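Local coordinates for sensor protein TorS (Vibrio parahaemolyticus, PDB 3O1I) that is the sensor domain of a probable membrane histidine kinase that probably uses ATP to phosphorylate a histidine in a two-component phosphorelay, at residues B[114-119]-B[165-170]. Residues are numbered along the deposited sequence; the frame is centred on the assembly and turned at random.
Sequences LTRTQV and ELHLLA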
loop_
_atom_site.group_PDB
_atom_site.type_symbol
_atom_site.label_atom_id
_atom_site.label_comp_id
_atom_site.label_asym_id
_atom_site.label_seq_id
_atom_site.Cartn_x
_atom_site.Cartn_y
_atom_site.Cartn_z
ATOM N N LEU B 114 2.220 -7.432 -11.870
ATOM C CA LEU B 114 1.265 -8.289 -12.536
ATOM C C LEU B 114 -0.155 -7.830 -12.246
ATOM O O LEU B 114 -0.960 -7.676 -13.158
ATOM C CB LEU B 114 1.434 -9.746 -12.103
ATOM C CG LEU B 114 0.509 -10.709 -12.872
ATOM C CD1 LEU B 114 0.626 -10.451 -14.365
ATOM C CD2 LEU B 114 0.877 -12.147 -12.570
ATOM N N THR B 115 -0.480 -7.611 -10.985
ATOM C CA THR B 115 -1.827 -7.179 -10.679
ATOM C C THR B 115 -2.062 -5.759 -11.155
ATOM O O THR B 115 -3.200 -5.385 -11.425
ATOM C CB THR B 115 -2.121 -7.255 -9.183
ATOM O OG1 THR B 115 -1.182 -6.445 -8.466
ATOM C CG2 THR B 115 -2.033 -8.677 -8.718
ATOM N N ARG B 116 -0.996 -4.971 -11.260
ATOM C CA ARG B 116 -1.134 -3.590 -11.722
ATOM C C ARG B 116 -1.577 -3.623 -13.180
ATOM O O ARG B 116 -2.430 -2.844 -13.617
ATOM C CB ARG B 116 0.197 -2.853 -11.618
ATOM C CG ARG B 116 0.066 -1.375 -11.846
ATOM C CD ARG B 116 1.391 -0.661 -11.795
ATOM N NE ARG B 116 1.193 0.741 -11.440
ATOM C CZ ARG B 116 0.970 1.174 -10.199
ATOM N NH1 ARG B 116 0.925 0.319 -9.185
ATOM N NH2 ARG B 116 0.781 2.467 -9.969
ATOM N N THR B 117 -0.973 -4.544 -13.919
ATOM C CA THR B 117 -1.271 -4.751 -15.324
ATOM C C THR B 117 -2.756 -5.075 -15.531
ATOM O O THR B 117 -3.412 -4.511 -16.410
ATOM C CB THR B 117 -0.433 -5.903 -15.866
ATOM O OG1 THR B 117 0.956 -5.586 -15.731
ATOM C CG2 THR B 117 -0.732 -6.130 -17.304
ATOM N N GLN B 118 -3.289 -5.982 -14.721
ATOM C CA GLN B 118 -4.689 -6.351 -14.840
ATOM C C GLN B 118 -5.574 -5.147 -14.532
ATOM O O GLN B 118 -6.688 -5.042 -15.052
ATOM C CB GLN B 118 -5.015 -7.493 -13.888
ATOM C CG GLN B 118 -4.244 -8.761 -14.187
ATOM C CD GLN B 118 -4.420 -9.831 -13.117
ATOM O OE1 GLN B 118 -5.514 -10.360 -12.909
ATOM N NE2 GLN B 118 -3.335 -10.147 -12.428
ATOM N N VAL B 119 -5.085 -4.242 -13.685
ATOM C CA VAL B 119 -5.855 -3.053 -13.338
ATOM C C VAL B 119 -5.905 -2.120 -14.540
ATOM O O VAL B 119 -6.936 -1.487 -14.827
ATOM C CB VAL B 119 -5.242 -2.297 -12.135
ATOM C CG1 VAL B 119 -5.853 -0.906 -12.001
ATOM C CG2 VAL B 119 -5.518 -3.054 -10.875
ATOM N N GLU B 165 -8.519 -3.838 -5.406
ATOM C CA GLU B 165 -8.228 -4.386 -4.094
ATOM C C GLU B 165 -7.100 -5.409 -4.139
ATOM O O GLU B 165 -6.218 -5.430 -3.279
ATOM C CB GLU B 165 -9.490 -5.032 -3.503
ATOM C CG GLU B 165 -10.451 -4.035 -2.844
ATOM C CD GLU B 165 -9.793 -3.238 -1.703
ATOM O OE1 GLU B 165 -9.324 -3.859 -0.718
ATOM O OE2 GLU B 165 -9.745 -1.987 -1.795
ATOM N N LEU B 166 -7.140 -6.260 -5.155
ATOM C CA LEU B 166 -6.143 -7.296 -5.326
ATOM C C LEU B 166 -4.783 -6.616 -5.413
ATOM O O LEU B 166 -3.813 -7.057 -4.804
ATOM C CB LEU B 166 -6.441 -8.077 -6.602
ATOM C CG LEU B 166 -5.746 -9.426 -6.774
ATOM C CD1 LEU B 166 -6.186 -10.375 -5.674
ATOM C CD2 LEU B 166 -6.098 -9.988 -8.129
ATOM N N HIS B 167 -4.738 -5.525 -6.172
ATOM C CA HIS B 167 -3.525 -4.738 -6.358
ATOM C C HIS B 167 -3.118 -4.152 -5.016
ATOM O O HIS B 167 -1.947 -4.166 -4.648
ATOM C CB HIS B 167 -3.790 -3.605 -7.345
ATOM C CG HIS B 167 -2.600 -2.742 -7.599
ATOM N ND1 HIS B 167 -1.317 -3.248 -7.651
ATOM C CD2 HIS B 167 -2.490 -1.413 -7.828
ATOM C CE1 HIS B 167 -0.469 -2.266 -7.899
ATOM N NE2 HIS B 167 -1.154 -1.143 -8.010
ATOM N N LEU B 168 -4.101 -3.629 -4.295
ATOM C CA LEU B 168 -3.863 -3.041 -2.994
ATOM C C LEU B 168 -3.187 -4.068 -2.086
ATOM O O LEU B 168 -2.186 -3.768 -1.445
ATOM C CB LEU B 168 -5.190 -2.585 -2.383
ATOM C CG LEU B 168 -5.188 -1.808 -1.063
ATOM C CD1 LEU B 168 -4.280 -0.602 -1.190
ATOM C CD2 LEU B 168 -6.605 -1.368 -0.718
ATOM N N LEU B 169 -3.721 -5.283 -2.044
ATOM C CA LEU B 169 -3.155 -6.325 -1.200
ATOM C C LEU B 169 -1.754 -6.736 -1.615
ATOM O O LEU B 169 -0.885 -6.983 -0.768
ATOM C CB LEU B 169 -4.041 -7.565 -1.205
ATOM C CG LEU B 169 -5.451 -7.423 -0.650
ATOM C CD1 LEU B 169 -5.963 -8.805 -0.274
ATOM C CD2 LEU B 169 -5.452 -6.515 0.563
ATOM N N ALA B 170 -1.543 -6.839 -2.918
ATOM C CA ALA B 170 -0.241 -7.220 -3.429
ATOM C C ALA B 170 0.740 -6.116 -3.056
ATOM O O ALA B 170 1.900 -6.370 -2.758
ATOM C CB ALA B 170 -0.303 -7.394 -4.960
#
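His167 reaches from helix 142-180 across to Thr115 and Arg116 of helix 63-138, where the two helices of this long hairpin run antiparallel at 160° with axes 8.8 Å apart. Its CB packs on Val119, 4.0 Å from Val119 CG2. With CG anti to the backbone N (chi1 -180°), the ring is sent out toward helix 63-138, beside the backbone of Arg116, whose CA sits over one face, offset toward the rim. Thr115 OG1 lies at the ring edge, near its plane, and takes a weak 3.3 Å hydrogen bond from His167 ND1; it also bonds backbone carbonyl oxygens of its own helix, among them that of Glu112. His167 CE1 lies 3.8 Å from Arg116 CB. Farther out, His167 NE2 lies close to Arg116 NH1 without a hydrogen bond. Guanidinium and ring planes stand 75° apart. Beside Thr115, Ala170 CB comes to 3.7 Å from Thr115 OG1, and Leu166 CG packs 4.3 Å from Thr115 CG2. Arg116 is paired instead with Glu112 through NH1 and with Glu165 of the second subunit through NH2, while His164 of that subunit meets the His167 ring. The imidazole thus links intrachain helix packing to the dimer interface, and the two carboxylates engaging Arg116 probably offset its charge nearby.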